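Acinetobacter secreted protease CpaA (Acinetobacter nosocomialis M2, PDB 6O38) is a zinc metalloprotease exported by type II secretion, seen here in complex with its chaperone CpaB and probably cleaving proteins outside the cell. Local coordinates at residues Ser372-Asn386 and Arg415-Lys427. Sequence-based numbering, arbitrary orientation.
Sequences SYTIDMLLVSSPEVN and RFYLRDVGYITYK. With SO4 (sulfate ion), chain O.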
# COMPACT_ATOMS: atom_id res chain seq x y z
N SER A 372 12.82 -13.32 -13.90
CA SER A 372 13.51 -12.77 -12.74
C SER A 372 14.85 -13.46 -12.58
O SER A 372 15.01 -14.63 -12.94
CB SER A 372 12.68 -12.92 -11.46
OG SER A 372 12.51 -14.28 -11.12
N TYR A 373 15.82 -12.73 -12.03
CA TYR A 373 17.14 -13.24 -11.72
C TYR A 373 17.39 -13.14 -10.23
O TYR A 373 17.07 -12.12 -9.61
CB TYR A 373 18.23 -12.49 -12.50
CG TYR A 373 17.97 -12.42 -13.98
CD1 TYR A 373 18.29 -13.49 -14.81
CD2 TYR A 373 17.41 -11.29 -14.56
CE1 TYR A 373 18.06 -13.43 -16.18
CE2 TYR A 373 17.18 -11.22 -15.92
CZ TYR A 373 17.50 -12.29 -16.72
OH TYR A 373 17.27 -12.23 -18.08
N THR A 374 17.96 -14.19 -9.65
CA THR A 374 18.16 -14.26 -8.21
C THR A 374 19.51 -13.65 -7.84
O THR A 374 20.55 -14.11 -8.32
CB THR A 374 18.08 -15.71 -7.72
OG1 THR A 374 16.79 -16.25 -8.04
CG2 THR A 374 18.30 -15.78 -6.22
N ILE A 375 19.48 -12.63 -7.00
CA ILE A 375 20.69 -11.98 -6.51
C ILE A 375 20.92 -12.46 -5.08
O ILE A 375 20.16 -12.12 -4.17
CB ILE A 375 20.57 -10.45 -6.57
CG1 ILE A 375 20.35 -9.99 -8.01
CG2 ILE A 375 21.81 -9.79 -5.98
CD1 ILE A 375 20.16 -8.49 -8.15
N ASP A 376 21.97 -13.26 -4.89
CA ASP A 376 22.27 -13.80 -3.57
C ASP A 376 22.95 -12.74 -2.72
O ASP A 376 23.89 -12.08 -3.16
CB ASP A 376 23.17 -15.04 -3.70
CG ASP A 376 22.43 -16.24 -4.25
OD1 ASP A 376 21.18 -16.25 -4.19
OD2 ASP A 376 23.09 -17.18 -4.73
N MSE A 377 22.47 -12.58 -1.49
CA MSE A 377 22.98 -11.54 -0.60
C MSE A 377 23.56 -12.11 0.70
O MSE A 377 23.03 -13.08 1.25
CB MSE A 377 21.88 -10.53 -0.27
CG MSE A 377 21.35 -9.77 -1.48
SE MSE A 377 22.62 -8.47 -2.17
CE MSE A 377 22.74 -7.30 -0.61
N LEU A 378 24.64 -11.50 1.17
CA LEU A 378 25.23 -11.82 2.46
C LEU A 378 24.85 -10.74 3.46
O LEU A 378 25.16 -9.56 3.25
CB LEU A 378 26.75 -11.94 2.35
CG LEU A 378 27.52 -11.97 3.68
CD1 LEU A 378 27.13 -13.19 4.50
CD2 LEU A 378 29.02 -11.93 3.44
N LEU A 379 24.17 -11.13 4.53
CA LEU A 379 23.69 -10.20 5.54
C LEU A 379 24.69 -10.17 6.70
O LEU A 379 24.96 -11.20 7.31
CB LEU A 379 22.30 -10.59 6.04
CG LEU A 379 21.24 -10.75 4.95
CD1 LEU A 379 19.88 -11.07 5.56
CD2 LEU A 379 21.16 -9.51 4.08
N VAL A 380 25.23 -8.99 6.98
CA VAL A 380 26.20 -8.79 8.05
C VAL A 380 25.59 -7.85 9.08
O VAL A 380 25.16 -6.75 8.74
CB VAL A 380 27.53 -8.22 7.51
CG1 VAL A 380 28.57 -8.18 8.62
CG2 VAL A 380 28.03 -9.05 6.34
N SER A 381 25.57 -8.30 10.34
CA SER A 381 25.03 -7.51 11.44
C SER A 381 26.14 -7.24 12.46
O SER A 381 26.84 -8.17 12.87
CB SER A 381 23.86 -8.23 12.11
OG SER A 381 23.03 -7.31 12.80
N SER A 382 26.28 -5.98 12.84
CA SER A 382 27.31 -5.61 13.81
C SER A 382 26.95 -6.14 15.19
O SER A 382 25.77 -6.16 15.56
CB SER A 382 27.48 -4.09 13.85
OG SER A 382 28.41 -3.71 14.85
N PRO A 383 27.93 -6.59 15.97
CA PRO A 383 27.64 -6.97 17.37
C PRO A 383 27.03 -5.85 18.18
O PRO A 383 26.26 -6.12 19.11
CB PRO A 383 29.02 -7.39 17.91
CG PRO A 383 29.83 -7.73 16.71
CD PRO A 383 29.34 -6.83 15.61
N GLU A 384 27.37 -4.59 17.87
CA GLU A 384 26.73 -3.47 18.54
C GLU A 384 25.22 -3.47 18.30
O GLU A 384 24.44 -3.15 19.20
CB GLU A 384 27.34 -2.15 18.07
CG GLU A 384 28.70 -1.85 18.69
CD GLU A 384 29.30 -0.55 18.18
OE1 GLU A 384 28.89 -0.08 17.10
OE2 GLU A 384 30.17 0.02 18.88
N VAL A 385 24.80 -3.83 17.08
CA VAL A 385 23.37 -3.91 16.79
C VAL A 385 22.73 -5.06 17.55
O VAL A 385 21.62 -4.93 18.08
CB VAL A 385 23.14 -4.03 15.27
CG1 VAL A 385 21.67 -4.26 14.97
CG2 VAL A 385 23.64 -2.78 14.57
N ASN A 386 23.41 -6.21 17.60
CA ASN A 386 22.85 -7.36 18.31
C ASN A 386 22.67 -7.07 19.79
O ASN A 386 21.70 -7.52 20.41
CB ASN A 386 23.74 -8.59 18.12
CG ASN A 386 23.92 -8.95 16.66
OD1 ASN A 386 23.23 -8.44 15.78
ND2 ASN A 386 24.85 -9.86 16.39
N ARG A 415 12.96 -7.45 -12.77
CA ARG A 415 13.34 -8.85 -12.99
C ARG A 415 14.48 -9.25 -12.04
O ARG A 415 15.55 -9.69 -12.46
CB ARG A 415 13.74 -9.06 -14.44
CG ARG A 415 12.63 -8.77 -15.44
CD ARG A 415 12.92 -9.41 -16.79
NE ARG A 415 11.99 -8.97 -17.82
CZ ARG A 415 12.18 -7.92 -18.60
NH1 ARG A 415 13.29 -7.19 -18.48
NH2 ARG A 415 11.28 -7.59 -19.52
N PHE A 416 14.22 -9.11 -10.75
CA PHE A 416 15.17 -9.58 -9.75
C PHE A 416 14.45 -9.86 -8.44
O PHE A 416 13.41 -9.27 -8.14
CB PHE A 416 16.31 -8.57 -9.53
CG PHE A 416 15.98 -7.49 -8.54
CD1 PHE A 416 15.26 -6.37 -8.93
CD2 PHE A 416 16.41 -7.57 -7.23
CE1 PHE A 416 14.97 -5.36 -8.03
CE2 PHE A 416 16.12 -6.57 -6.32
CZ PHE A 416 15.40 -5.46 -6.72
N TYR A 417 15.03 -10.79 -7.67
CA TYR A 417 14.64 -11.04 -6.29
C TYR A 417 15.90 -11.14 -5.45
O TYR A 417 16.95 -11.58 -5.93
CB TYR A 417 13.83 -12.33 -6.13
CG TYR A 417 12.42 -12.29 -6.68
CD1 TYR A 417 11.39 -11.69 -5.97
CD2 TYR A 417 12.12 -12.88 -7.90
CE1 TYR A 417 10.10 -11.66 -6.47
CE2 TYR A 417 10.83 -12.86 -8.41
CZ TYR A 417 9.83 -12.25 -7.68
OH TYR A 417 8.55 -12.23 -8.18
N LEU A 418 15.80 -10.73 -4.19
CA LEU A 418 16.89 -10.88 -3.24
C LEU A 418 16.71 -12.18 -2.47
O LEU A 418 15.61 -12.48 -2.00
CB LEU A 418 16.96 -9.69 -2.28
CG LEU A 418 17.39 -8.35 -2.88
CD1 LEU A 418 17.65 -7.34 -1.78
CD2 LEU A 418 18.63 -8.52 -3.75
N ARG A 419 17.79 -12.95 -2.35
CA ARG A 419 17.80 -14.18 -1.58
C ARG A 419 18.98 -14.13 -0.62
O ARG A 419 20.13 -13.97 -1.05
CB ARG A 419 17.91 -15.40 -2.51
CG ARG A 419 18.32 -16.70 -1.83
CD ARG A 419 18.19 -17.87 -2.79
NE ARG A 419 18.79 -19.09 -2.27
CZ ARG A 419 19.96 -19.57 -2.67
NH1 ARG A 419 20.44 -20.69 -2.15
NH2 ARG A 419 20.66 -18.94 -3.60
N ASP A 420 18.69 -14.26 0.67
CA ASP A 420 19.76 -14.27 1.67
C ASP A 420 20.33 -15.68 1.77
O ASP A 420 19.60 -16.64 2.03
CB ASP A 420 19.25 -13.76 3.02
CG ASP A 420 18.43 -14.79 3.78
OD1 ASP A 420 17.43 -15.28 3.23
OD2 ASP A 420 18.81 -15.11 4.93
N VAL A 421 21.63 -15.80 1.50
CA VAL A 421 22.31 -17.09 1.53
C VAL A 421 23.23 -17.23 2.72
O VAL A 421 23.90 -18.27 2.86
CB VAL A 421 23.09 -17.33 0.22
CG1 VAL A 421 22.13 -17.40 -0.96
CG2 VAL A 421 24.12 -16.24 0.00
N GLY A 422 23.29 -16.22 3.59
CA GLY A 422 24.14 -16.29 4.76
C GLY A 422 23.95 -15.12 5.70
O GLY A 422 23.63 -14.01 5.26
N TYR A 423 24.13 -15.35 7.00
CA TYR A 423 24.00 -14.30 8.00
C TYR A 423 25.14 -14.44 8.99
O TYR A 423 25.27 -15.48 9.65
CB TYR A 423 22.65 -14.39 8.72
CG TYR A 423 22.48 -13.41 9.86
CD1 TYR A 423 21.98 -12.13 9.64
CD2 TYR A 423 22.82 -13.76 11.17
CE1 TYR A 423 21.82 -11.23 10.67
CE2 TYR A 423 22.66 -12.87 12.21
CZ TYR A 423 22.17 -11.61 11.96
OH TYR A 423 22.02 -10.72 13.00
N ILE A 424 25.97 -13.41 9.09
CA ILE A 424 27.14 -13.42 9.96
C ILE A 424 27.08 -12.22 10.89
O ILE A 424 26.58 -11.15 10.53
CB ILE A 424 28.47 -13.43 9.17
CG1 ILE A 424 28.64 -12.14 8.37
CG2 ILE A 424 28.54 -14.65 8.25
CD1 ILE A 424 29.99 -12.01 7.70
N THR A 425 27.59 -12.41 12.10
CA THR A 425 27.73 -11.34 13.08
C THR A 425 29.18 -10.87 13.07
O THR A 425 30.09 -11.65 13.37
CB THR A 425 27.32 -11.81 14.48
OG1 THR A 425 25.89 -11.92 14.55
CG2 THR A 425 27.82 -10.84 15.54
N TYR A 426 29.38 -9.60 12.73
CA TYR A 426 30.73 -9.09 12.56
C TYR A 426 30.70 -7.57 12.53
O TYR A 426 29.76 -6.97 11.99
CB TYR A 426 31.37 -9.62 11.27
CG TYR A 426 32.76 -9.10 11.02
CD1 TYR A 426 33.85 -9.60 11.73
CD2 TYR A 426 32.99 -8.11 10.08
CE1 TYR A 426 35.12 -9.12 11.50
CE2 TYR A 426 34.26 -7.62 9.85
CZ TYR A 426 35.32 -8.13 10.56
OH TYR A 426 36.59 -7.65 10.33
N LYS A 427 31.73 -6.95 13.11
CA LYS A 427 31.89 -5.50 13.11
C LYS A 427 32.95 -5.12 12.09
O LYS A 427 34.12 -5.48 12.23
CB LYS A 427 32.29 -5.01 14.51
CG LYS A 427 32.88 -3.61 14.54
CD LYS A 427 31.80 -2.54 14.69
CE LYS A 427 32.42 -1.16 14.86
NZ LYS A 427 32.83 -0.56 13.56
S SO4 O . 22.11 -23.52 -2.52
O1 SO4 O . 22.82 -22.52 -3.31
O2 SO4 O . 22.00 -24.76 -3.28
O3 SO4 O . 22.85 -23.77 -1.29
O4 SO4 O . 20.78 -23.03 -2.19
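Arg419 O accepts Met377 N at 2.8 Å (N-H...O angle 160°), and Asp376 adds a CA-H...O contact. This bond belongs to the parallel pairing of strands 373-381 and 416-425. The register identifies a beta bulge: Met377 O takes Val421 N at 3.1 Å, yet Leu379 N turns to Gly422 O at 3.0 Å, one residue further on than regular pairing.

Beside the bulge, Asp376 and Arg419 lie side by side in a salt bridge, OD1 to NH2 2.8 Å. The hydrogen bond within it is weak, the carboxylate and guanidinium planes standing 65° apart. Arg419 reaches there by an extended chain, CG anti to its N (chi1 164°), while Val421 CG1 lies over one guanidinium face, offset toward its rim. Asn386 ND2 donates in its amide plane to Thr425 OG1 at 3.0 Å, and its OD1 receives Ser381 OG at 3.2 Å, tying helix 383-389 to both strands.

The helical link between the parallel strands is consistent with a beta-alpha-beta crossover of a reprolysin-like protease domain. Strand 457-462 flanks the other edge of 373-381. Helix 391-411, most of that link, and helix 557-569 pack on the Ile375-Phe416 face, while helix 444-452 covers Leu378 and Ile424 opposite.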